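Local coordinates for protein beta sliding clamp (Bartonella birtlesii LL-WM9, PDB 6PTR) that probably tethers DNA polymerases and other proteins to DNA as a ring-shaped head-to-tail homodimer, giving replication its processivity, at residues Gly167-Ile172 / Pro257-Val262. Numbering follows the deposited sequence.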
loop_
_atom_site.group_PDB
_atom_site.type_symbol
_atom_site.label_atom_id
_atom_site.label_comp_id
_atom_site.label_asym_id
_atom_site.label_seq_id
_atom_site.Cartn_x
_atom_site.Cartn_y
_atom_site.Cartn_z
ATOM N N GLY C 167 1.544 -1.114 -26.434
ATOM C CA GLY C 167 1.360 0.305 -26.693
ATOM C C GLY C 167 0.019 0.498 -27.351
ATOM O O GLY C 167 -0.774 -0.439 -27.451
ATOM N N ILE C 168 -0.225 1.717 -27.821
ATOM C CA ILE C 168 -1.498 2.073 -28.440
ATOM C C ILE C 168 -1.252 2.407 -29.899
ATOM O O ILE C 168 -0.333 3.167 -30.222
ATOM C CB ILE C 168 -2.157 3.267 -27.731
ATOM C CG1 ILE C 168 -2.582 2.885 -26.319
ATOM C CG2 ILE C 168 -3.364 3.776 -28.553
ATOM C CD1 ILE C 168 -3.201 4.076 -25.552
ATOM N N TYR C 169 -2.068 1.855 -30.779
ATOM C CA TYR C 169 -1.918 2.120 -32.208
ATOM C C TYR C 169 -2.705 3.383 -32.522
ATOM O O TYR C 169 -3.933 3.372 -32.488
ATOM C CB TYR C 169 -2.410 0.934 -33.028
ATOM C CG TYR C 169 -2.234 1.087 -34.529
ATOM C CD1 TYR C 169 -1.033 1.540 -35.062
ATOM C CD2 TYR C 169 -3.275 0.794 -35.412
ATOM C CE1 TYR C 169 -0.862 1.691 -36.456
ATOM C CE2 TYR C 169 -3.103 0.932 -36.792
ATOM C CZ TYR C 169 -1.900 1.371 -37.292
ATOM O OH TYR C 169 -1.732 1.519 -38.643
ATOM N N PHE C 170 -1.981 4.452 -32.877
ATOM C CA PHE C 170 -2.472 5.821 -33.031
ATOM C C PHE C 170 -2.454 6.082 -34.533
ATOM O O PHE C 170 -1.375 6.105 -35.125
ATOM C CB PHE C 170 -1.499 6.721 -32.262
ATOM C CG PHE C 170 -1.854 8.194 -32.163
ATOM C CD1 PHE C 170 -2.644 8.662 -31.132
ATOM C CD2 PHE C 170 -1.226 9.116 -32.981
ATOM C CE1 PHE C 170 -2.895 10.018 -30.993
ATOM C CE2 PHE C 170 -1.479 10.489 -32.838
ATOM C CZ PHE C 170 -2.316 10.919 -31.842
ATOM N N HIS C 171 -3.632 6.203 -35.164
ATOM C CA HIS C 171 -3.681 6.175 -36.627
ATOM C C HIS C 171 -4.927 6.877 -37.147
ATOM O O HIS C 171 -5.885 7.131 -36.411
ATOM C CB HIS C 171 -3.608 4.712 -37.141
ATOM C CG HIS C 171 -4.773 3.849 -36.739
ATOM N ND1 HIS C 171 -5.036 3.504 -35.431
ATOM C CD2 HIS C 171 -5.719 3.225 -37.489
ATOM C CE1 HIS C 171 -6.097 2.710 -35.386
ATOM N NE2 HIS C 171 -6.527 2.520 -36.625
ATOM N N ILE C 172 -4.912 7.155 -38.462
ATOM C CA ILE C 172 -5.994 7.824 -39.168
ATOM C C ILE C 172 -6.830 6.791 -39.897
ATOM O O ILE C 172 -6.297 5.825 -40.464
ATOM C CB ILE C 172 -5.437 8.864 -40.159
ATOM C CG1 ILE C 172 -4.676 9.957 -39.402
ATOM C CG2 ILE C 172 -6.541 9.469 -41.001
ATOM C CD1 ILE C 172 -5.429 10.514 -38.227
ATOM N N PRO C 257 -1.133 -5.315 -35.545
ATOM C CA PRO C 257 -1.975 -6.269 -36.286
ATOM C C PRO C 257 -3.166 -5.612 -36.969
ATOM O O PRO C 257 -3.563 -4.486 -36.664
ATOM C CB PRO C 257 -2.451 -7.265 -35.209
ATOM C CG PRO C 257 -1.429 -7.146 -34.096
ATOM C CD PRO C 257 -0.951 -5.697 -34.130
ATOM N N ASP C 258 -3.736 -6.365 -37.913
ATOM C CA ASP C 258 -4.913 -5.958 -38.684
ATOM C C ASP C 258 -6.138 -6.147 -37.787
ATOM O O ASP C 258 -6.950 -7.061 -37.948
ATOM C CB ASP C 258 -4.977 -6.770 -39.970
ATOM C CG ASP C 258 -6.105 -6.350 -40.896
ATOM O OD1 ASP C 258 -6.806 -5.363 -40.606
ATOM O OD2 ASP C 258 -6.270 -7.037 -41.921
ATOM N N TYR C 259 -6.246 -5.241 -36.804
ATOM C CA TYR C 259 -7.211 -5.384 -35.718
ATOM C C TYR C 259 -8.652 -5.323 -36.196
ATOM O O TYR C 259 -9.536 -5.826 -35.501
ATOM C CB TYR C 259 -6.983 -4.301 -34.645
ATOM C CG TYR C 259 -7.301 -2.936 -35.200
ATOM C CD1 TYR C 259 -8.605 -2.436 -35.151
ATOM C CD2 TYR C 259 -6.329 -2.185 -35.849
ATOM C CE1 TYR C 259 -8.927 -1.222 -35.721
ATOM C CE2 TYR C 259 -6.650 -0.949 -36.426
ATOM C CZ TYR C 259 -7.943 -0.490 -36.360
ATOM O OH TYR C 259 -8.298 0.702 -36.932
ATOM N N GLN C 260 -8.930 -4.698 -37.347
ATOM C CA GLN C 260 -10.310 -4.638 -37.820
ATOM C C GLN C 260 -10.871 -6.028 -38.071
ATOM O O GLN C 260 -12.086 -6.216 -38.005
ATOM C CB GLN C 260 -10.410 -3.778 -39.083
ATOM C CG GLN C 260 -10.083 -2.322 -38.783
ATOM C CD GLN C 260 -10.131 -1.433 -40.012
ATOM O OE1 GLN C 260 -10.712 -1.796 -41.031
ATOM N NE2 GLN C 260 -9.528 -0.259 -39.913
ATOM N N ARG C 261 -10.010 -7.018 -38.288
ATOM C CA ARG C 261 -10.518 -8.359 -38.518
ATOM C C ARG C 261 -11.204 -8.942 -37.291
ATOM O O ARG C 261 -11.990 -9.885 -37.439
ATOM C CB ARG C 261 -9.384 -9.282 -38.940
ATOM C CG ARG C 261 -8.756 -8.913 -40.258
ATOM C CD ARG C 261 -8.012 -10.103 -40.797
ATOM N NE ARG C 261 -7.044 -9.714 -41.814
ATOM C CZ ARG C 261 -6.511 -10.580 -42.658
ATOM N NH1 ARG C 261 -6.868 -11.852 -42.578
ATOM N NH2 ARG C 261 -5.628 -10.183 -43.564
ATOM N N VAL C 262 -10.918 -8.435 -36.085
ATOM C CA VAL C 262 -11.478 -9.069 -34.887
ATOM C C VAL C 262 -12.727 -8.383 -34.364
ATOM O O VAL C 262 -13.346 -8.896 -33.421
ATOM C CB VAL C 262 -10.456 -9.187 -33.739
ATOM C CG1 VAL C 262 -9.152 -9.730 -34.259
ATOM C CG2 VAL C 262 -10.248 -7.858 -33.005
#
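Y169 and H171 on strand 167-172 meet Y259 of the loop 257-262, and the two backbones stay well apart, with CA of Y169 and CA of P257 nearest at 9.3 Å. The strand belongs to the antiparallel sheet that joins the central and C-terminal domains of the sliding clamp; the loop, part of the link between those domains, makes a short 3-10 turn over this sheet. Y259 reaches across strand 179-185, packing on V183, to bring its hydroxyl to the histidine. H171 NE2 and Y259 OH lie 2.6 Å apart in a short hydrogen bond at the imidazole edge, and either atom could be the donor. R181 NH1 also bonds this oxygen, so the phenol end is gripped from two residues of the sheet. The H171 and Y259 rings meet obliquely, their planes at 71°. With CG placed between backbone N and carbonyl carbon (chi1 64°), the H171 ring folds back along its own strand. There Y169 CE2 sits 3.3 Å above the centre of one imidazole face, and the edge of the Y169 ring meets Y259 CE2. P257 and D258 also touch the bound griselimycin peptide, D258 through backbone hydrogen bonds. A second bond, H171 ND1 to Y169 O at 3.1 Å, helps hold the imidazole's rotation, though it reaches that oxygen from above the carbonyl plane.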